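Side-chain contacts in synaptonemal complex protein 2 (Mus musculus, PDB 5IWZ), which is a major component of the axial and lateral elements of synaptonemal complexes in meiotic prophase, required for chromosome synapsis and for SYCP3 insertion: residues Q149-E152 with S153-Q157; S165-N168 with F169-Q173; V220-V223 with E224-R228; K253-D257 with C258-T262. All coordinates share one frame; numbering follows the deposited sequence.

Contact 1 (Q149-E152 with S153-Q157)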
loop_
_atom_site.group_PDB
_atom_site.type_symbol
_atom_site.label_atom_id
_atom_site.label_comp_id
_atom_site.label_asym_id
_atom_site.label_seq_id
_atom_site.Cartn_x
_atom_site.Cartn_y
_atom_site.Cartn_z
ATOM N N GLN A 149 16.355 -6.038 -12.275
ATOM C CA GLN A 149 16.977 -5.116 -11.329
ATOM C C GLN A 149 15.977 -4.622 -10.301
ATOM O O GLN A 149 16.319 -4.465 -9.124
ATOM C CB GLN A 149 17.620 -3.933 -12.062
ATOM C CG GLN A 149 18.833 -4.327 -12.899
ATOM C CD GLN A 149 19.595 -3.132 -13.456
ATOM O OE1 GLN A 149 19.646 -2.065 -12.839
ATOM N NE2 GLN A 149 20.168 -3.303 -14.644
ATOM N N VAL A 150 14.733 -4.383 -10.714
ATOM C CA VAL A 150 13.726 -3.926 -9.763
ATOM C C VAL A 150 13.486 -4.986 -8.695
ATOM O O VAL A 150 13.491 -4.688 -7.493
ATOM C CB VAL A 150 12.424 -3.532 -10.490
ATOM C CG1 VAL A 150 11.326 -3.298 -9.476
ATOM C CG2 VAL A 150 12.637 -2.268 -11.306
ATOM N N LEU A 151 13.286 -6.243 -9.118
ATOM C CA LEU A 151 13.097 -7.347 -8.177
ATOM C C LEU A 151 14.272 -7.451 -7.216
ATOM O O LEU A 151 14.089 -7.560 -5.995
ATOM C CB LEU A 151 12.943 -8.674 -8.939
ATOM C CG LEU A 151 11.640 -9.416 -9.263
ATOM C CD1 LEU A 151 10.439 -8.961 -8.453
ATOM C CD2 LEU A 151 11.337 -9.387 -10.758
ATOM N N GLU A 152 15.492 -7.417 -7.760
ATOM C CA GLU A 152 16.686 -7.679 -6.956
ATOM C C GLU A 152 16.919 -6.584 -5.924
ATOM O O GLU A 152 17.322 -6.864 -4.787
ATOM C CB GLU A 152 17.917 -7.815 -7.865
ATOM C CG GLU A 152 17.959 -9.098 -8.660
ATOM C CD GLU A 152 17.897 -10.305 -7.755
ATOM O OE1 GLU A 152 18.668 -10.336 -6.772
ATOM O OE2 GLU A 152 17.065 -11.208 -8.003
ATOM N N SER A 153 16.684 -5.339 -6.310
ATOM C CA SER A 153 16.962 -4.201 -5.441
ATOM C C SER A 153 15.831 -3.911 -4.463
ATOM O O SER A 153 16.095 -3.569 -3.306
ATOM C CB SER A 153 17.235 -2.966 -6.294
ATOM O OG SER A 153 18.319 -3.225 -7.172
ATOM N N PHE A 154 14.571 -4.022 -4.895
ATOM C CA PHE A 154 13.463 -3.473 -4.115
ATOM C C PHE A 154 12.690 -4.492 -3.282
ATOM O O PHE A 154 12.097 -4.087 -2.284
ATOM C CB PHE A 154 12.490 -2.709 -5.022
ATOM C CG PHE A 154 12.879 -1.268 -5.214
ATOM C CD1 PHE A 154 12.543 -0.320 -4.258
ATOM C CD2 PHE A 154 13.611 -0.868 -6.321
ATOM C CE1 PHE A 154 12.905 1.005 -4.416
ATOM C CE2 PHE A 154 13.981 0.466 -6.488
ATOM C CZ PHE A 154 13.623 1.400 -5.538
ATOM N N ILE A 155 12.710 -5.800 -3.615
ATOM C CA ILE A 155 12.121 -6.792 -2.710
ATOM C C ILE A 155 12.706 -6.698 -1.298
ATOM O O ILE A 155 11.929 -6.665 -0.339
ATOM C CB ILE A 155 12.237 -8.208 -3.309
ATOM C CG1 ILE A 155 11.446 -8.326 -4.605
ATOM C CG2 ILE A 155 11.775 -9.248 -2.304
ATOM C CD1 ILE A 155 10.005 -8.050 -4.447
ATOM N N PRO A 156 14.039 -6.645 -1.108
ATOM C CA PRO A 156 14.544 -6.464 0.271
ATOM C C PRO A 156 14.170 -5.126 0.890
ATOM O O PRO A 156 13.914 -5.069 2.101
ATOM C CB PRO A 156 16.072 -6.611 0.117
ATOM C CG PRO A 156 16.348 -6.531 -1.332
ATOM C CD PRO A 156 15.125 -6.990 -2.046
ATOM N N GLN A 157 14.143 -4.047 0.102
ATOM C CA GLN A 157 13.775 -2.734 0.634
ATOM C C GLN A 157 12.342 -2.737 1.150
ATOM O O GLN A 157 12.051 -2.209 2.228
ATOM C CB GLN A 157 13.914 -1.660 -0.453
ATOM C CG GLN A 157 15.330 -1.404 -0.948
ATOM C CD GLN A 157 16.131 -0.533 -0.003
ATOM O OE1 GLN A 157 15.573 0.133 0.871
ATOM N NE2 GLN A 157 17.454 -0.548 -0.161
#
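Ser153 folds back on Gln149 in a local contact between successive turns of helix 144-163, where the side chain of one turn bonds to the carbonyl of the turn before. Gln149 O is gripped twice. Ser153 N donates to it at 3.0 Å, the usual helical bond, and Ser153 OG adds a second bond of 3.1 Å from the opposite face of the carbonyl plane. The torsion that makes this possible sets OG beside the backbone N and anti to the carbonyl carbon (chi1 -58°), which turns the hydroxyl back along the helix, where it donates to the carbonyl one turn earlier. One residue on, Phe154 N bonds to Val150 O at 2.9 Å, and that same oxygen lies in the plane of the Phe154 ring, at its edge. Helix 144-163 belongs to the armadillo-repeat-like domain, an alpha-helical solenoid, and different faces of this segment meet different helices: Phe154 leans on Val104 and Leu136, while Ile155 packs on Met179, Met182 and Met199. Within the segment Leu151 and Ile155 lie side by side and point the same way, with Leu151 CD1 4.0 Å from Ile155 CG1. The bond from Ile155 N to Leu151 O stretches to 3.3 Å, its donor standing above the carbonyl plane. At Pro156 the pattern breaks, because the imide nitrogen has no hydrogen to give. Its CD instead rests 3.5 Å from Glu152 O, and the helix kinks at this point.

Contact 2 (S165-N168 with F169-Q173)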
loop_
_atom_site.group_PDB
_atom_site.type_symbol
_atom_site.label_atom_id
_atom_site.label_comp_id
_atom_site.label_asym_id
_atom_site.label_seq_id
_atom_site.Cartn_x
_atom_site.Cartn_y
_atom_site.Cartn_z
ATOM N N SER A 165 8.259 -1.003 12.352
ATOM C CA SER A 165 7.028 -0.554 12.997
ATOM C C SER A 165 6.911 0.960 13.047
ATOM O O SER A 165 5.821 1.467 13.323
ATOM C CB SER A 165 6.924 -1.129 14.415
ATOM O OG SER A 165 7.874 -0.547 15.290
ATOM N N ARG A 166 7.986 1.694 12.752
ATOM C CA ARG A 166 7.908 3.148 12.783
ATOM C C ARG A 166 7.165 3.728 11.588
ATOM O O ARG A 166 6.719 4.876 11.660
ATOM C CB ARG A 166 9.317 3.742 12.874
ATOM C CG ARG A 166 10.083 3.300 14.112
ATOM C CD ARG A 166 11.518 3.786 14.085
ATOM N NE ARG A 166 12.259 3.166 12.993
ATOM C CZ ARG A 166 13.453 3.567 12.578
ATOM N NH1 ARG A 166 14.051 4.590 13.168
ATOM N NH2 ARG A 166 14.046 2.947 11.568
ATOM N N VAL A 167 6.987 2.964 10.506
ATOM C CA VAL A 167 6.465 3.500 9.249
ATOM C C VAL A 167 4.943 3.486 9.270
ATOM O O VAL A 167 4.327 2.490 9.673
ATOM C CB VAL A 167 7.006 2.695 8.049
ATOM C CG1 VAL A 167 6.438 3.235 6.738
ATOM C CG2 VAL A 167 8.527 2.705 8.038
ATOM N N ASN A 168 4.331 4.585 8.810
ATOM C CA ASN A 168 2.876 4.671 8.745
ATOM C C ASN A 168 2.288 3.509 7.950
ATOM O O ASN A 168 2.813 3.134 6.895
ATOM C CB ASN A 168 2.439 5.981 8.095
ATOM C CG ASN A 168 0.942 6.042 7.902
ATOM O OD1 ASN A 168 0.431 5.805 6.807
ATOM N ND2 ASN A 168 0.223 6.315 8.984
ATOM N N PHE A 169 1.153 2.975 8.435
ATOM C CA PHE A 169 0.609 1.754 7.837
ATOM C C PHE A 169 0.228 1.952 6.374
ATOM O O PHE A 169 0.321 1.005 5.586
ATOM C CB PHE A 169 -0.602 1.238 8.628
ATOM C CG PHE A 169 -1.856 2.070 8.454
ATOM C CD1 PHE A 169 -2.057 3.214 9.223
ATOM C CD2 PHE A 169 -2.840 1.696 7.542
ATOM C CE1 PHE A 169 -3.220 3.982 9.089
ATOM C CE2 PHE A 169 -4.016 2.442 7.407
ATOM C CZ PHE A 169 -4.204 3.599 8.181
ATOM N N CYS A 170 -0.206 3.163 5.986
ATOM C CA CYS A 170 -0.604 3.384 4.594
ATOM C C CYS A 170 0.583 3.280 3.644
ATOM O O CYS A 170 0.424 2.868 2.489
ATOM C CB CYS A 170 -1.263 4.758 4.417
ATOM S SG CYS A 170 -2.802 5.015 5.349
ATOM N N ILE A 171 1.768 3.681 4.093
ATOM C CA ILE A 171 2.954 3.526 3.258
ATOM C C ILE A 171 3.324 2.054 3.139
ATOM O O ILE A 171 3.619 1.547 2.050
ATOM C CB ILE A 171 4.106 4.364 3.832
ATOM C CG1 ILE A 171 3.758 5.847 3.726
ATOM C CG2 ILE A 171 5.428 4.025 3.126
ATOM C CD1 ILE A 171 4.751 6.721 4.440
ATOM N N GLN A 172 3.284 1.335 4.254
ATOM C CA GLN A 172 3.560 -0.092 4.186
ATOM C C GLN A 172 2.550 -0.797 3.297
ATOM O O GLN A 172 2.927 -1.661 2.501
ATOM C CB GLN A 172 3.583 -0.692 5.592
ATOM C CG GLN A 172 4.655 -0.072 6.472
ATOM C CD GLN A 172 4.529 -0.489 7.913
ATOM O OE1 GLN A 172 3.427 -0.677 8.408
ATOM N NE2 GLN A 172 5.661 -0.629 8.602
ATOM N N GLN A 173 1.262 -0.426 3.394
ATOM C CA GLN A 173 0.247 -1.086 2.569
ATOM C C GLN A 173 0.514 -0.859 1.085
ATOM O O GLN A 173 0.361 -1.775 0.264
ATOM C CB GLN A 173 -1.162 -0.591 2.944
ATOM C CG GLN A 173 -1.664 -1.096 4.290
ATOM C CD GLN A 173 -2.988 -0.446 4.746
ATOM O OE1 GLN A 173 -3.484 0.510 4.129
ATOM N NE2 GLN A 173 -3.560 -0.976 5.835
#
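Asn168 opens helix 169-185 by turning its side-chain oxygen onto the first turn, where OD1 accepts from Cys170 N at 2.8 Å. With CG anti to the backbone N (chi1 175°), the amide swings forward over the helix start; the donor sits well above the plane of the amide carbonyl, and the N-H...O angle is a bent 137°. The backbone oxygen of the same residue completes the start with a nearly straight bond, Gln172 N to Asn168 O at 3.2 Å, and takes a weak one from Ile171 N.

The tight side lies inward. Val167 CG1 meets Ile171 CG2 at 3.8 Å, the two side chains crossing at about a right angle, and Leu161 of the preceding helix touches both. Gln172, extended beyond CG, runs back obliquely across Val167 to bring NE2 within 3.6 Å of Val167 CB; its NE2 donates a hydrogen bond to Leu161 O, so the buried polar end is held by the helix before.

The looser side carries the partly exposed Asn168, Phe169 and Cys170. There Asn168 ND2 approaches Phe169 CD1 obliquely at 3.9 Å, with amide and ring planes 44° apart, while Cys170 SG lies over one ring face, toward the rim. An asparagine side chain accepting from a backbone N-H of the first turn is a classic N-cap, here at the bend between two successive helices of the armadillo-like solenoid.

Contact 3 (V220-V223 with E224-R228)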
loop_
_atom_site.group_PDB
_atom_site.type_symbol
_atom_site.label_atom_id
_atom_site.label_comp_id
_atom_site.label_asym_id
_atom_site.label_seq_id
_atom_site.Cartn_x
_atom_site.Cartn_y
_atom_site.Cartn_z
ATOM N N VAL A 220 -2.560 -9.963 5.650
ATOM C CA VAL A 220 -2.785 -10.767 4.450
ATOM C C VAL A 220 -1.648 -10.572 3.459
ATOM O O VAL A 220 -1.132 -11.539 2.889
ATOM C CB VAL A 220 -4.139 -10.428 3.798
ATOM C CG1 VAL A 220 -4.348 -11.298 2.544
ATOM C CG2 VAL A 220 -5.276 -10.588 4.779
ATOM N N GLY A 221 -1.253 -9.317 3.219
ATOM C CA GLY A 221 -0.197 -9.060 2.248
ATOM C C GLY A 221 1.122 -9.712 2.618
ATOM O O GLY A 221 1.863 -10.178 1.746
ATOM N N ILE A 222 1.448 -9.728 3.911
ATOM C CA ILE A 222 2.671 -10.384 4.359
ATOM C C ILE A 222 2.567 -11.889 4.176
ATOM O O ILE A 222 3.484 -12.521 3.650
ATOM C CB ILE A 222 2.975 -10.041 5.825
ATOM C CG1 ILE A 222 3.376 -8.574 5.961
ATOM C CG2 ILE A 222 4.051 -11.009 6.361
ATOM C CD1 ILE A 222 3.415 -8.099 7.404
ATOM N N VAL A 223 1.463 -12.488 4.643
ATOM C CA VAL A 223 1.217 -13.907 4.383
ATOM C C VAL A 223 1.302 -14.181 2.888
ATOM O O VAL A 223 1.938 -15.150 2.442
ATOM C CB VAL A 223 -0.150 -14.346 4.946
ATOM C CG1 VAL A 223 -0.471 -15.762 4.468
ATOM C CG2 VAL A 223 -0.185 -14.289 6.478
ATOM N N GLU A 224 0.660 -13.326 2.094
ATOM C CA GLU A 224 0.671 -13.505 0.646
ATOM C C GLU A 224 2.081 -13.415 0.095
ATOM O O GLU A 224 2.475 -14.232 -0.746
ATOM C CB GLU A 224 -0.220 -12.469 -0.042
ATOM C CG GLU A 224 -0.075 -12.475 -1.570
ATOM C CD GLU A 224 -0.904 -11.399 -2.268
ATOM O OE1 GLU A 224 -1.641 -10.661 -1.572
ATOM O OE2 GLU A 224 -0.821 -11.291 -3.515
ATOM N N ALA A 225 2.858 -12.433 0.556
ATOM C CA ALA A 225 4.239 -12.330 0.094
ATOM C C ALA A 225 5.033 -13.580 0.473
ATOM O O ALA A 225 5.762 -14.140 -0.353
ATOM C CB ALA A 225 4.899 -11.066 0.659
ATOM N N LEU A 226 4.897 -14.035 1.726
ATOM C CA LEU A 226 5.642 -15.210 2.167
ATOM C C LEU A 226 5.267 -16.435 1.349
ATOM O O LEU A 226 6.132 -17.258 1.028
ATOM C CB LEU A 226 5.420 -15.469 3.661
ATOM C CG LEU A 226 6.010 -14.428 4.632
ATOM C CD1 LEU A 226 5.557 -14.678 6.067
ATOM C CD2 LEU A 226 7.546 -14.323 4.552
ATOM N N CYS A 227 3.992 -16.563 0.977
ATOM C CA CYS A 227 3.573 -17.734 0.210
ATOM C C CYS A 227 3.955 -17.628 -1.266
ATOM O O CYS A 227 4.174 -18.657 -1.918
ATOM C CB CYS A 227 2.065 -17.965 0.371
ATOM S SG CYS A 227 1.575 -18.468 2.067
ATOM N N ARG A 228 4.049 -16.414 -1.807
ATOM C CA ARG A 228 4.537 -16.255 -3.172
ATOM C C ARG A 228 6.028 -16.561 -3.273
ATOM O O ARG A 228 6.488 -17.047 -4.313
ATOM C CB ARG A 228 4.276 -14.837 -3.684
ATOM C CG ARG A 228 2.816 -14.418 -3.739
ATOM C CD ARG A 228 2.635 -13.081 -4.479
ATOM N NE ARG A 228 2.178 -13.378 -5.824
ATOM C CZ ARG A 228 0.924 -13.276 -6.227
ATOM N NH1 ARG A 228 -0.009 -12.820 -5.401
ATOM N NH2 ARG A 228 0.616 -13.613 -7.469
#
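With chi1 at -69° in Ile222 and -68° in Leu226, the two side chains lie side by side and point the same way, one turn apart on helix 216-229. This sets Ile222 CG2 anti to the backbone N, where it meets Leu226 CD1 at 4.0 Å. The pair faces helix 197-212, with Ile222 on Ile210 and Leu226 on Met203. Val223 makes the equivalent step to Cys227 through CG1, which comes 4.2 Å from SG, on the side turned to helix 260-274.

Regular backbone bonds link the two turns. Glu224 N reaches Val220 O at 2.7 Å, Leu226 N reaches Ile222 O at 2.8 Å, and Cys227 N follows to Val223 O. Gly221 O takes Ala225 N and also the side-chain ND2 of Asn180, so the neighbouring helix 169-185 is tied directly to the backbone here. Ala225, small and buried, lies against Met179 and Asn180 of that helix.

The polar margin is formed by Glu224 and Arg228, whose salt bridge spans one further turn. Glu224 is extended, and its OE2 stands 2.6 Å from Arg228 NH1; the carboxylate carbon lies in the guanidinium plane, at its edge, but the N-H...O angle of 120° makes the hydrogen bond itself weak. Arg228 has a second acid in Asp184, to which NH2 turns. One guanidinium shared between two carboxylates probably implies mainly electrostatic attraction, joining helices 216-229 and 169-185 beside an apolar core.

Contact 4 (K253-D257 with C258-T262)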
loop_
_atom_site.group_PDB
_atom_site.type_symbol
_atom_site.label_atom_id
_atom_site.label_comp_id
_atom_site.label_asym_id
_atom_site.label_seq_id
_atom_site.Cartn_x
_atom_site.Cartn_y
_atom_site.Cartn_z
ATOM N N LYS A 253 1.207 -23.889 8.218
ATOM C CA LYS A 253 1.527 -24.999 7.325
ATOM C C LYS A 253 0.312 -25.529 6.559
ATOM O O LYS A 253 0.493 -26.257 5.574
ATOM C CB LYS A 253 2.152 -26.147 8.134
ATOM C CG LYS A 253 1.105 -27.148 8.639
ATOM C CD LYS A 253 1.542 -27.921 9.871
ATOM C CE LYS A 253 0.429 -28.834 10.364
ATOM N NZ LYS A 253 -0.003 -29.800 9.322
ATOM N N GLU A 254 -0.913 -25.219 6.994
ATOM C CA GLU A 254 -2.106 -25.712 6.310
ATOM C C GLU A 254 -2.592 -24.799 5.190
ATOM O O GLU A 254 -3.509 -25.183 4.455
ATOM C CB GLU A 254 -3.255 -25.927 7.312
ATOM C CG GLU A 254 -2.953 -26.953 8.381
ATOM C CD GLU A 254 -2.826 -28.346 7.814
ATOM O OE1 GLU A 254 -2.145 -29.181 8.430
ATOM O OE2 GLU A 254 -3.403 -28.642 6.748
ATOM N N ILE A 255 -2.003 -23.617 5.023
ATOM C CA ILE A 255 -2.436 -22.730 3.947
ATOM C C ILE A 255 -2.070 -23.359 2.607
ATOM O O ILE A 255 -0.891 -23.616 2.324
ATOM C CB ILE A 255 -1.820 -21.333 4.096
ATOM C CG1 ILE A 255 -2.197 -20.709 5.443
ATOM C CG2 ILE A 255 -2.246 -20.441 2.942
ATOM C CD1 ILE A 255 -1.509 -19.367 5.675
ATOM N N LYS A 256 -3.085 -23.616 1.786
ATOM C CA LYS A 256 -2.915 -24.192 0.457
ATOM C C LYS A 256 -2.938 -23.068 -0.570
ATOM O O LYS A 256 -3.824 -22.208 -0.529
ATOM C CB LYS A 256 -4.019 -25.211 0.154
ATOM C CG LYS A 256 -4.243 -26.240 1.260
ATOM C CD LYS A 256 -5.413 -27.182 0.950
ATOM C CE LYS A 256 -6.741 -26.434 0.877
ATOM N NZ LYS A 256 -7.203 -25.961 2.215
ATOM N N ASP A 257 -1.958 -23.073 -1.481
ATOM C CA ASP A 257 -1.888 -22.025 -2.497
ATOM C C ASP A 257 -3.184 -21.948 -3.305
ATOM O O ASP A 257 -3.625 -20.857 -3.682
ATOM C CB ASP A 257 -0.691 -22.258 -3.428
ATOM C CG ASP A 257 0.668 -21.979 -2.760
ATOM O OD1 ASP A 257 0.739 -21.864 -1.520
ATOM O OD2 ASP A 257 1.685 -21.893 -3.488
ATOM N N CYS A 258 -3.825 -23.092 -3.556
ATOM C CA CYS A 258 -4.945 -23.134 -4.490
ATOM C C CYS A 258 -6.242 -22.580 -3.904
ATOM O O CYS A 258 -7.150 -22.233 -4.669
ATOM C CB CYS A 258 -5.161 -24.566 -4.988
ATOM S SG CYS A 258 -5.633 -25.741 -3.712
ATOM N N GLU A 259 -6.357 -22.490 -2.581
ATOM C CA GLU A 259 -7.467 -21.804 -1.929
ATOM C C GLU A 259 -6.953 -20.669 -1.048
ATOM O O GLU A 259 -7.419 -20.474 0.079
ATOM C CB GLU A 259 -8.307 -22.775 -1.107
ATOM C CG GLU A 259 -8.780 -23.986 -1.888
ATOM C CD GLU A 259 -9.779 -24.812 -1.111
ATOM O OE1 GLU A 259 -10.789 -25.232 -1.714
ATOM O OE2 GLU A 259 -9.559 -25.032 0.102
ATOM N N PHE A 260 -5.987 -19.899 -1.564
ATOM C CA PHE A 260 -5.212 -19.013 -0.701
ATOM C C PHE A 260 -6.102 -18.016 0.027
ATOM O O PHE A 260 -6.011 -17.878 1.254
ATOM C CB PHE A 260 -4.139 -18.264 -1.492
ATOM C CG PHE A 260 -3.400 -17.265 -0.651
ATOM C CD1 PHE A 260 -2.323 -17.669 0.125
ATOM C CD2 PHE A 260 -3.822 -15.947 -0.584
ATOM C CE1 PHE A 260 -1.673 -16.772 0.933
ATOM C CE2 PHE A 260 -3.178 -15.046 0.217
ATOM C CZ PHE A 260 -2.103 -15.458 0.984
ATOM N N GLU A 261 -6.964 -17.308 -0.719
ATOM C CA GLU A 261 -7.711 -16.183 -0.159
ATOM C C GLU A 261 -8.565 -16.598 1.038
ATOM O O GLU A 261 -8.619 -15.884 2.051
ATOM C CB GLU A 261 -8.588 -15.547 -1.239
ATOM C CG GLU A 261 -7.822 -14.927 -2.396
ATOM C CD GLU A 261 -7.039 -13.684 -1.989
ATOM O OE1 GLU A 261 -5.791 -13.762 -1.904
ATOM O OE2 GLU A 261 -7.670 -12.628 -1.754
ATOM N N THR A 262 -9.250 -17.741 0.940
ATOM C CA THR A 262 -10.088 -18.172 2.054
ATOM C C THR A 262 -9.270 -18.877 3.130
ATOM O O THR A 262 -9.560 -18.730 4.324
ATOM C CB THR A 262 -11.225 -19.073 1.565
ATOM O OG1 THR A 262 -10.700 -20.115 0.736
ATOM C CG2 THR A 262 -12.254 -18.252 0.780
#
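The Phe260 ring receives Ile255 CG2 obliquely at CD1, 4.0 Å away, and has Glu261 OE1 at its edge, in the ring plane; Val223, Glu224 and Cys227 of helix 216-229 also pack on the ring. This is the loop joining helix 246-253 to helix 260-274, with Glu259 at the N-cap position. Phe260 CG is anti to the backbone N (chi1 175°), which brings the ring against helix 216-229, and Ile255 crosses it from the chain before the turn. Together they form the apolar side of a connection mostly at the surface.

Beside this apolar pair the backbone closes a short turn. Glu259 N donates to Lys256 O at 3.3 Å, from well above the carbonyl plane, and Phe260 N makes a weak bond to Asp257 O. Asp257 is steadied from outside the turn: its OD1 forms a salt bridge with Arg235, which also donates to Ile255 O, and Glu232 accepts from its backbone N.

On the surface Lys256 and Glu259 run side by side, pointing the same way. The lysine chain bends at its last two torsions, near -64° and -71°, curling the ammonium back over the turn, where it forms salt bridges with two acids, Glu259 and Asp263. Such sharing probably helps keep the lysine charged. Lys256 NZ lies 3.3 Å from Glu259 OE2, and Lys256 CE is slightly nearer to the same oxygen, at 3.2 Å.

The four contacts follow one another along the chain, and each is local to a helix turn or a helix start. Contacts 1 and 2 sit on successive helices, 144-163 and 169-185, their centres 18 Å apart and their nearest atoms about 8 Å apart; contact 3 stands 16 Å, centre to centre, from each of them. Only contacts 3 and 4 touch. Phe260 CZ comes 3.4 Å from Glu224 CA, and Val223 CG1 lies 3.9 Å from Ile255 CD1, so the apolar side of 253-262 continues into helix 216-229. Helix 169-185, which contact 2 begins, also supplies Met179 to both Ile155 of contact 1 and Ala225 of contact 3, bridging the two.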